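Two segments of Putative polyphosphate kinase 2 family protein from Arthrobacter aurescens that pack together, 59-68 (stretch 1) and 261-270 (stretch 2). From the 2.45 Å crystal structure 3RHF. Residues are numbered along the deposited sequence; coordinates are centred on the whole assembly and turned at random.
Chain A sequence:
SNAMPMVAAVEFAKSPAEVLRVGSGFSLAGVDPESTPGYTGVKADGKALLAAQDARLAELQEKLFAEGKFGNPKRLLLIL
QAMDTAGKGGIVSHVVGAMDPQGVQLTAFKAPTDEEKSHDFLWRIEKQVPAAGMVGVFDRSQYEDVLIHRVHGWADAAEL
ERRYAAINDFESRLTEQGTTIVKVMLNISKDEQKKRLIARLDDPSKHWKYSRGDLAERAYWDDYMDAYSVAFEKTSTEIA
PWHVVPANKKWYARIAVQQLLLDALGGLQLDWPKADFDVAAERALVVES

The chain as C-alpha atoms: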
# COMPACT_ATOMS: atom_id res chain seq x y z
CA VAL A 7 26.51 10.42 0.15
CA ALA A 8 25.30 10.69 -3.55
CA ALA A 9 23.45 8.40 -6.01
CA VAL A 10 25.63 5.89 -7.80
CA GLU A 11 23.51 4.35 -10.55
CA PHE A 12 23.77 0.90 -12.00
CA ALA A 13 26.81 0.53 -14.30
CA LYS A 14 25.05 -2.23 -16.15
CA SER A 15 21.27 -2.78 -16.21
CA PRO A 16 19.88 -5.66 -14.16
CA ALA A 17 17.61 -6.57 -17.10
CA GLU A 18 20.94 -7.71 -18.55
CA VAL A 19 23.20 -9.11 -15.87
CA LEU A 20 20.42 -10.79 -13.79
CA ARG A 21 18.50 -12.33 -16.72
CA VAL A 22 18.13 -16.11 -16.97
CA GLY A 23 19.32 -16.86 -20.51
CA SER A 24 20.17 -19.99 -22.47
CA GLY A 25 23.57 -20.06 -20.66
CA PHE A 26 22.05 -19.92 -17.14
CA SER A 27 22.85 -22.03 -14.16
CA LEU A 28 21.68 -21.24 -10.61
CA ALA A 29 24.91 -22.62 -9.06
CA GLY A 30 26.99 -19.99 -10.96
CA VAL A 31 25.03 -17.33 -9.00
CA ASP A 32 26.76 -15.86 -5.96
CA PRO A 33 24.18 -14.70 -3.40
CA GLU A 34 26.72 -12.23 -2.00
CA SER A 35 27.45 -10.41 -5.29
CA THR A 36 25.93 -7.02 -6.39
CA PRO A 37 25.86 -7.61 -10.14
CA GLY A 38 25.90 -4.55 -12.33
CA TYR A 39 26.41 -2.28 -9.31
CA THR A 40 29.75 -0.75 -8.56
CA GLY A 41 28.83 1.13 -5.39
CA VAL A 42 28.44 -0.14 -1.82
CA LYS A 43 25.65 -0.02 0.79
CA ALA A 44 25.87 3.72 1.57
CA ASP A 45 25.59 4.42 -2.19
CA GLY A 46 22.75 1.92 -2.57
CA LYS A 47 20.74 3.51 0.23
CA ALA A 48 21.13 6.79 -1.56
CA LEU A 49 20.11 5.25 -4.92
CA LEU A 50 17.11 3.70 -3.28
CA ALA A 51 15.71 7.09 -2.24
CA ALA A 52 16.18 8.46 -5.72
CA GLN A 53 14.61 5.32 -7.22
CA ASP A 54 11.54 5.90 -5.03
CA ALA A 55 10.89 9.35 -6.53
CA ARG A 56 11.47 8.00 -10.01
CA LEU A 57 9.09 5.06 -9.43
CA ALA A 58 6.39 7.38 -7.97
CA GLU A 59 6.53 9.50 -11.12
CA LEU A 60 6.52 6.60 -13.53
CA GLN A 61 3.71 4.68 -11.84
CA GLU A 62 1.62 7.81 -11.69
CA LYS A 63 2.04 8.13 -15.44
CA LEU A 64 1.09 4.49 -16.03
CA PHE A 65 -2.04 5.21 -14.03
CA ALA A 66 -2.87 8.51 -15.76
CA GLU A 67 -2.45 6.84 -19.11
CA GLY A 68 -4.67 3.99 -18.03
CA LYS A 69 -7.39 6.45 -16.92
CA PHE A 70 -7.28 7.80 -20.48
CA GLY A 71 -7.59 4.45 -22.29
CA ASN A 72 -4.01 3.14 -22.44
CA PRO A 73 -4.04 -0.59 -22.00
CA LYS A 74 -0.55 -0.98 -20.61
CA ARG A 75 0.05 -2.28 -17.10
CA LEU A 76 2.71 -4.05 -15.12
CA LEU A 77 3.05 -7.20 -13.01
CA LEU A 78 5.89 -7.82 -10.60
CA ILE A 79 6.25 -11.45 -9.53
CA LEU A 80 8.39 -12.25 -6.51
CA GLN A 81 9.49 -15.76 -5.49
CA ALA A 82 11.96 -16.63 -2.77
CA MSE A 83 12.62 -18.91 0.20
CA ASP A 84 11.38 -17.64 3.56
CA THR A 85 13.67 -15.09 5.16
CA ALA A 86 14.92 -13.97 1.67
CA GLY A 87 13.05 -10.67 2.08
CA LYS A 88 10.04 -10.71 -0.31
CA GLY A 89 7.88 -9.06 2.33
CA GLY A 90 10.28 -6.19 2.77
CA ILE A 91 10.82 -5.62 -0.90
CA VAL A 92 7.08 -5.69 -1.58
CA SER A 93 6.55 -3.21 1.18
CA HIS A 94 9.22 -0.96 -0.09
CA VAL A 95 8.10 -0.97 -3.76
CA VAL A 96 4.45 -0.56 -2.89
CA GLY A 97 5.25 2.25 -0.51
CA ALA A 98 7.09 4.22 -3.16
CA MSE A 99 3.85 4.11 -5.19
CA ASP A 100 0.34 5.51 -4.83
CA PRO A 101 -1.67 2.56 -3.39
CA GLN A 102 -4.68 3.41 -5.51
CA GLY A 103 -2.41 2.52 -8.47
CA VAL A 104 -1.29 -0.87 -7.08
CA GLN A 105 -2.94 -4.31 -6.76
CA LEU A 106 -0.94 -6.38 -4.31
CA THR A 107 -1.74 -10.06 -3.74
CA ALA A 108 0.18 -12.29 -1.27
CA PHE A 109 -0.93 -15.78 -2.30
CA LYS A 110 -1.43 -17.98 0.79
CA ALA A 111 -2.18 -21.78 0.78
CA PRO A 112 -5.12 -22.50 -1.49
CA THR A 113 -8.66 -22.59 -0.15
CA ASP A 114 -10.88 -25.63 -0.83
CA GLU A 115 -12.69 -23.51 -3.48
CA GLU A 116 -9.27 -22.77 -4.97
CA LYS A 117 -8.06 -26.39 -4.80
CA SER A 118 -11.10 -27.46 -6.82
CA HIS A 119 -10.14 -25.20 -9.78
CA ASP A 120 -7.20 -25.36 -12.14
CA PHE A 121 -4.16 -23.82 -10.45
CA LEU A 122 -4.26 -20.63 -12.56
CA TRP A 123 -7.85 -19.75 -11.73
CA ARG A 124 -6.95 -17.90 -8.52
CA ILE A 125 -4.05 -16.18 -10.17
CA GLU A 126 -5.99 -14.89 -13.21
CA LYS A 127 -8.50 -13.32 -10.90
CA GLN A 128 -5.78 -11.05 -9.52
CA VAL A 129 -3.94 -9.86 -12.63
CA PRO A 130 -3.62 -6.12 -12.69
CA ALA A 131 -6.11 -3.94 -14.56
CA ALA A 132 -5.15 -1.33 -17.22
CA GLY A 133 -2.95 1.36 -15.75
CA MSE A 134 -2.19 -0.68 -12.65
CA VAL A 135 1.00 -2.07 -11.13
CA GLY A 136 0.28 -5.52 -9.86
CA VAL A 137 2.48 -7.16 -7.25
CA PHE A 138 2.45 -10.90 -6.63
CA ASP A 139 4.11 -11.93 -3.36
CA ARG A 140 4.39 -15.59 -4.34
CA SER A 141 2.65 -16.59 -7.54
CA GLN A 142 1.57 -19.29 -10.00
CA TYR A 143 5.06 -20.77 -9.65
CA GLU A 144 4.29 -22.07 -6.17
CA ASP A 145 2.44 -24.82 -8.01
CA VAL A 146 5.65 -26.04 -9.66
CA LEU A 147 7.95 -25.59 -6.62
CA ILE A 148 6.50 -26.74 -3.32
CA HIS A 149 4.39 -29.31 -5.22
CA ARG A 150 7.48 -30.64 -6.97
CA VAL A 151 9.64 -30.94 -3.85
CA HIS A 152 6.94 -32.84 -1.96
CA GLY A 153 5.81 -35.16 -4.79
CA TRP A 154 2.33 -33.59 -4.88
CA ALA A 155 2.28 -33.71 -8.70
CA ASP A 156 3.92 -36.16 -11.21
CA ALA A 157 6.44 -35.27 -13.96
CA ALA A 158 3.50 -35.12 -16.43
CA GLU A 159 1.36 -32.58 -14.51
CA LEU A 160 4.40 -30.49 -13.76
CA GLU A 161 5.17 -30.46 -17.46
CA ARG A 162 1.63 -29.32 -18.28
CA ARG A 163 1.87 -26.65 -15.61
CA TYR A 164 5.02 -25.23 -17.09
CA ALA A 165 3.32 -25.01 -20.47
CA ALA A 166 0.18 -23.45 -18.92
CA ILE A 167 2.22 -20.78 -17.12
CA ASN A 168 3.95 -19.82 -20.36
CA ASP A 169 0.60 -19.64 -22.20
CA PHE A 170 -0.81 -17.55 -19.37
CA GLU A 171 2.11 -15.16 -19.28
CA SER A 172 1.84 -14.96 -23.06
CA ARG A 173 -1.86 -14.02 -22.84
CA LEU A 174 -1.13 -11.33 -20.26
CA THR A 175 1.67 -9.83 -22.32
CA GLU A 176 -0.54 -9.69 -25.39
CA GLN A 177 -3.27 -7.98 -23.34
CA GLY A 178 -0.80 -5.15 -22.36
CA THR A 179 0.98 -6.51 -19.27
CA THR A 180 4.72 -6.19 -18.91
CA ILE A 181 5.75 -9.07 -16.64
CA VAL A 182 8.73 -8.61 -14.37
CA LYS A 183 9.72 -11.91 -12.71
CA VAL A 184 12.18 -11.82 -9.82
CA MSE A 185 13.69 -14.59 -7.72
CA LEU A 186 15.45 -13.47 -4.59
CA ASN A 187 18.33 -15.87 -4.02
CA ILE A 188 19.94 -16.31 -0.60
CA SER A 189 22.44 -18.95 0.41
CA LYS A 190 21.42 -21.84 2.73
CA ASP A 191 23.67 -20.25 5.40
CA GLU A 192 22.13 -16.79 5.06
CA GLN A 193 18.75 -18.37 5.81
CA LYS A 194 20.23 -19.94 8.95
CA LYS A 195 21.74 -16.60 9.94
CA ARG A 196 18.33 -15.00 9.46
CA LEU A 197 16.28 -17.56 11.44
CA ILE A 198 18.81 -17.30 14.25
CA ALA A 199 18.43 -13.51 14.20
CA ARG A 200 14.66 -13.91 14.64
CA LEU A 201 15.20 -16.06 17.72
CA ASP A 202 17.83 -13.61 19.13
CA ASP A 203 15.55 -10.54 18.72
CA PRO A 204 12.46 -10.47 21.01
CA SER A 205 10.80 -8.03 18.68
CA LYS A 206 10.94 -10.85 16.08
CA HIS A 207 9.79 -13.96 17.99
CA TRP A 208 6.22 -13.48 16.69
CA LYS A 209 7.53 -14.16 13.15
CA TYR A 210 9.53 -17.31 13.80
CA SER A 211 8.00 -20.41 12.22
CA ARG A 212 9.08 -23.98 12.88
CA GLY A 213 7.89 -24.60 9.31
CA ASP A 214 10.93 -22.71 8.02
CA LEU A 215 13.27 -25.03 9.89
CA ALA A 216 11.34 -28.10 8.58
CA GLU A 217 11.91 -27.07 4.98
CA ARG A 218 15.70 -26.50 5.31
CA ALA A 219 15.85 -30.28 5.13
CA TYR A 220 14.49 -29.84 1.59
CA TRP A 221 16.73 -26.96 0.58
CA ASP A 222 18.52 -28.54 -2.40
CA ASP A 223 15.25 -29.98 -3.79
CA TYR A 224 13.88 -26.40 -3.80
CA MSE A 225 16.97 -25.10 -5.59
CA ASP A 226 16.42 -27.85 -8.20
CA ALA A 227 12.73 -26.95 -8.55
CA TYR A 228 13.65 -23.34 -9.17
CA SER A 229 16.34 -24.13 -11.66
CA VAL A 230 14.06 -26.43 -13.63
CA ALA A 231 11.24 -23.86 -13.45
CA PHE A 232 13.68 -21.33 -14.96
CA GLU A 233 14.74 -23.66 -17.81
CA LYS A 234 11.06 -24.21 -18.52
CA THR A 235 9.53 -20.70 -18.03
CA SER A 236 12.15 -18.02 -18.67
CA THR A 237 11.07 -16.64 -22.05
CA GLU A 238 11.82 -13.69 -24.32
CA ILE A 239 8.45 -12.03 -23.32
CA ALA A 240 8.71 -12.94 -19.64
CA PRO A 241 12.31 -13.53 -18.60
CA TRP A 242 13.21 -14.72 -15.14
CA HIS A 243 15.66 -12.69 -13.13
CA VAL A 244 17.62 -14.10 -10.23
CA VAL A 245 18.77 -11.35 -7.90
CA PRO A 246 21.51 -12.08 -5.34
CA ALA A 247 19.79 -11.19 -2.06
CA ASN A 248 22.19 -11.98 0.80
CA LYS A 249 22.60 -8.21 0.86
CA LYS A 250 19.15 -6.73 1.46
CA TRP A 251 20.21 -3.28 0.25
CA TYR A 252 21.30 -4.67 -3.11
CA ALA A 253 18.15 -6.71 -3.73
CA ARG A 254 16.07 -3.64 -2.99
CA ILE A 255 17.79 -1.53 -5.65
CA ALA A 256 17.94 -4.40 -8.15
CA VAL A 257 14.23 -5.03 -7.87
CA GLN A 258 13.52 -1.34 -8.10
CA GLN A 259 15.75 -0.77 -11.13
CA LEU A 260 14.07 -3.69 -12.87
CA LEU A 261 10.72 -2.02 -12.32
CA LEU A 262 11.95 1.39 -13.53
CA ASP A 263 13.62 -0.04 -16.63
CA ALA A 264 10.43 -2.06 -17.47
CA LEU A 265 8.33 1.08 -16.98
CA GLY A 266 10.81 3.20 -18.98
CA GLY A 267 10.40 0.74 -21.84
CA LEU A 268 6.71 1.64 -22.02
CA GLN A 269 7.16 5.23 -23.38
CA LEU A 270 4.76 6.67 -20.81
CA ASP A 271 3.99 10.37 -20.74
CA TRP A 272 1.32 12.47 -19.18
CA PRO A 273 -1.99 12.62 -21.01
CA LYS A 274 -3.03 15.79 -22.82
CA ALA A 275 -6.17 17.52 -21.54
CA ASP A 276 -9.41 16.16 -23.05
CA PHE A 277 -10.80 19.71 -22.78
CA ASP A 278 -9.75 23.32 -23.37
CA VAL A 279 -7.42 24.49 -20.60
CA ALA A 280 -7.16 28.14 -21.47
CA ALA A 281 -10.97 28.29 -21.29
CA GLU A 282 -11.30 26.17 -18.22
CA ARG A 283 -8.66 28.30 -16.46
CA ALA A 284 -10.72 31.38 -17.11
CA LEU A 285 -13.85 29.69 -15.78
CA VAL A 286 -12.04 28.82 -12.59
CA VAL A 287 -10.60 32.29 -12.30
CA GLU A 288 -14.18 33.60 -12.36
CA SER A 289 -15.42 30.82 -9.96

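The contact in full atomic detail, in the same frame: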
# COMPACT_ATOMS: atom_id res chain seq x y z
N GLU A 59 6.88 8.80 -9.90
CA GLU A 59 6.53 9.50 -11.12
C GLU A 59 6.09 8.51 -12.18
O GLU A 59 5.09 8.71 -12.81
CB GLU A 59 7.66 10.39 -11.62
CG GLU A 59 7.38 10.95 -13.01
CD GLU A 59 8.27 12.15 -13.43
OE1 GLU A 59 9.32 12.44 -12.79
OE2 GLU A 59 7.90 12.84 -14.43
N LEU A 60 6.83 7.44 -12.39
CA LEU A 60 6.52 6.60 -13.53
C LEU A 60 5.25 5.73 -13.33
O LEU A 60 4.58 5.39 -14.27
CB LEU A 60 7.70 5.73 -13.87
CG LEU A 60 8.83 6.31 -14.69
CD1 LEU A 60 9.93 5.32 -14.58
CD2 LEU A 60 8.40 6.49 -16.12
N GLN A 61 4.92 5.41 -12.10
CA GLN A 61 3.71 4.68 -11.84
C GLN A 61 2.52 5.62 -12.02
O GLN A 61 1.50 5.24 -12.52
CB GLN A 61 3.76 4.05 -10.43
CG GLN A 61 2.49 3.43 -9.93
CD GLN A 61 1.56 4.43 -9.24
OE1 GLN A 61 1.95 5.09 -8.26
NE2 GLN A 61 0.32 4.54 -9.75
N GLU A 62 2.68 6.85 -11.60
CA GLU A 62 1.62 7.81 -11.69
C GLU A 62 1.29 8.06 -13.14
O GLU A 62 0.14 8.20 -13.45
CB GLU A 62 1.97 9.10 -11.00
CG GLU A 62 0.83 10.11 -11.08
CD GLU A 62 0.98 11.35 -10.15
OE1 GLU A 62 0.60 11.23 -8.94
OE2 GLU A 62 1.39 12.45 -10.64
N LYS A 63 2.29 8.05 -14.01
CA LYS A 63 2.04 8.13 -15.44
C LYS A 63 1.35 6.92 -16.00
O LYS A 63 0.39 7.05 -16.73
CB LYS A 63 3.31 8.34 -16.20
CG LYS A 63 3.91 9.73 -16.04
CD LYS A 63 5.13 9.86 -16.96
CE LYS A 63 5.91 11.16 -16.74
NZ LYS A 63 7.19 11.16 -17.50
N LEU A 64 1.83 5.72 -15.67
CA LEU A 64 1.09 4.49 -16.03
C LEU A 64 -0.38 4.63 -15.72
O LEU A 64 -1.24 4.41 -16.55
CB LEU A 64 1.65 3.25 -15.28
CG LEU A 64 1.12 1.86 -15.73
CD1 LEU A 64 1.59 1.55 -17.11
CD2 LEU A 64 1.62 0.77 -14.81
N PHE A 65 -0.67 5.01 -14.49
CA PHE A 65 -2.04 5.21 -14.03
C PHE A 65 -2.82 6.25 -14.84
O PHE A 65 -3.93 6.02 -15.24
CB PHE A 65 -2.01 5.63 -12.58
CG PHE A 65 -3.34 5.62 -11.92
CD1 PHE A 65 -3.86 4.47 -11.41
CD2 PHE A 65 -4.09 6.75 -11.87
CE1 PHE A 65 -5.12 4.46 -10.82
CE2 PHE A 65 -5.34 6.74 -11.27
CZ PHE A 65 -5.85 5.60 -10.74
N ALA A 66 -2.22 7.40 -15.07
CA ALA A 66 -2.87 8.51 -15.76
C ALA A 66 -3.20 8.05 -17.14
O ALA A 66 -4.31 8.29 -17.64
CB ALA A 66 -1.98 9.73 -15.81
N GLU A 67 -2.25 7.37 -17.77
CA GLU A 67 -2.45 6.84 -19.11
C GLU A 67 -3.58 5.84 -19.11
O GLU A 67 -4.44 5.85 -20.00
CB GLU A 67 -1.19 6.17 -19.65
CG GLU A 67 -0.04 7.12 -19.91
CD GLU A 67 0.33 7.24 -21.39
OE1 GLU A 67 -0.58 7.43 -22.21
OE2 GLU A 67 1.53 7.19 -21.72
N GLY A 68 -3.58 4.95 -18.14
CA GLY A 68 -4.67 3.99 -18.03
C GLY A 68 -6.04 4.66 -17.90
O GLY A 68 -7.00 4.23 -18.51
N LEU A 261 11.98 -2.74 -12.19
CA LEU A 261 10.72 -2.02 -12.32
C LEU A 261 10.83 -0.77 -13.13
O LEU A 261 10.03 -0.57 -14.02
CB LEU A 261 10.23 -1.61 -10.96
CG LEU A 261 9.00 -2.28 -10.41
CD1 LEU A 261 8.90 -3.77 -10.79
CD2 LEU A 261 9.05 -2.12 -8.91
N LEU A 262 11.80 0.09 -12.81
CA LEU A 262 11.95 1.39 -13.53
C LEU A 262 12.30 1.20 -15.00
O LEU A 262 11.81 1.94 -15.83
CB LEU A 262 13.00 2.32 -12.88
CG LEU A 262 12.66 2.73 -11.45
CD1 LEU A 262 13.92 3.08 -10.63
CD2 LEU A 262 11.67 3.87 -11.38
N ASP A 263 13.18 0.22 -15.28
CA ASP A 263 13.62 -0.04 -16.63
C ASP A 263 12.46 -0.65 -17.45
O ASP A 263 12.30 -0.32 -18.60
CB ASP A 263 14.83 -0.99 -16.62
CG ASP A 263 16.14 -0.33 -16.04
OD1 ASP A 263 16.20 0.88 -15.67
OD2 ASP A 263 17.16 -1.08 -15.99
N ALA A 264 11.65 -1.52 -16.84
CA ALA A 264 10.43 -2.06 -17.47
C ALA A 264 9.41 -0.93 -17.78
O ALA A 264 8.86 -0.86 -18.86
CB ALA A 264 9.79 -3.12 -16.58
N LEU A 265 9.22 -0.03 -16.82
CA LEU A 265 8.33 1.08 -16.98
C LEU A 265 8.85 2.09 -17.97
O LEU A 265 8.08 2.71 -18.68
CB LEU A 265 8.14 1.77 -15.66
CG LEU A 265 7.26 1.07 -14.67
CD1 LEU A 265 7.38 1.54 -13.30
CD2 LEU A 265 5.87 1.27 -15.15
N GLY A 266 10.17 2.28 -18.03
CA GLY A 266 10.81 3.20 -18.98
C GLY A 266 10.72 2.69 -20.41
O GLY A 266 10.79 3.45 -21.37
N GLY A 267 10.56 1.38 -20.55
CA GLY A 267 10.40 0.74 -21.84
C GLY A 267 8.99 0.93 -22.34
O GLY A 267 8.70 0.58 -23.46
N LEU A 268 8.09 1.48 -21.54
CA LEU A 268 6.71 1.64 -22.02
C LEU A 268 6.40 2.98 -22.69
O LEU A 268 5.34 3.11 -23.22
CB LEU A 268 5.75 1.37 -20.89
CG LEU A 268 5.79 -0.07 -20.37
CD1 LEU A 268 4.94 -0.18 -19.14
CD2 LEU A 268 5.31 -1.02 -21.45
N GLN A 269 7.33 3.94 -22.70
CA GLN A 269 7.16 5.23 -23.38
C GLN A 269 5.93 5.97 -22.84
O GLN A 269 5.11 6.47 -23.59
CB GLN A 269 6.99 5.07 -24.89
CG GLN A 269 7.78 3.96 -25.61
CD GLN A 269 8.76 4.51 -26.64
OE1 GLN A 269 9.91 4.82 -26.32
NE2 GLN A 269 8.30 4.64 -27.88
N LEU A 270 5.83 6.00 -21.52
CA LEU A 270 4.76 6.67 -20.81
C LEU A 270 5.03 8.19 -20.81
O LEU A 270 6.15 8.63 -20.70
CB LEU A 270 4.64 6.13 -19.35
CG LEU A 270 4.49 4.60 -19.14
CD1 LEU A 270 4.40 4.18 -17.66
CD2 LEU A 270 3.27 4.08 -19.91

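The centre of this contact is built from leucines. Leu60 and Leu270 lose the most surface to the opposing stretch, 94 and 118 Å² of a total of 446 Å² summed over both sides, and the CA-to-CB bond of each points toward its partner stretch. Leu60, with chi1 in the m well and chi2 in t, places CD1 3.9 Å from CD2 of Leu262 and 4.1 Å from CB of Leu265, both ordinary van der Waals separations. The CA-to-CB bond of Leu262 runs sideways, yet the end of its side chain comes nearer and so reaches Leu60.

Leu270 closes the other part of the centre. Its CD1 lies 3.6 Å from the backbone O of Leu60, 3.6 Å from the backbone N of Leu64 and 3.8 Å from CB of Leu64. The methyl therefore packs against the helix backbone as well as against a side chain. That O and N are already paired with each other, since Leu64 N donates to Leu60 O at 3.1 Å, so the methyl covers a satisfied helical hydrogen bond. Leu64 extends the apolar surface through both of its methyls: CD2 is 4.3 Å from CD2 of Leu265, and CD1 is 4.3 Å from CD1 of Leu268.

The helix axes of 59-68 and 261-266 approach to 10.3 Å and cross at 39° with their N-to-C directions broadly aligned. Such a spacing leaves room for leucine side chains between the backbones. Beyond the helix, Gln269 adopts positive phi (59°), the first residue to leave helical phi/psi, and its CA-to-CB bond points away. Leu270 follows in an extended conformation (phi -78°, psi 139°), with its CA 6.2 Å from the CA of Lys63.

Toward the edge, Lys63 contributes mainly its aliphatic portion. Its CB is 4.1 Å from CB of Leu270, and its CD is 4.1 Å from the O of Leu270, while the extended chain carries NZ back to a salt bridge within its own helix, 3.6 Å from OE2 of Glu59. Glu67 approaches more closely: its OE2 sits 3.4 Å from CA of Leu270 and 4.0 Å from CD2 of Leu270. These are packing contacts, and both carboxylate oxygens of Glu67 find hydrogen bonds outside the two stretches. No hydrogen bond or salt bridge links the stretches, so their direct association rests on apolar packing, with charged side chains bordering it.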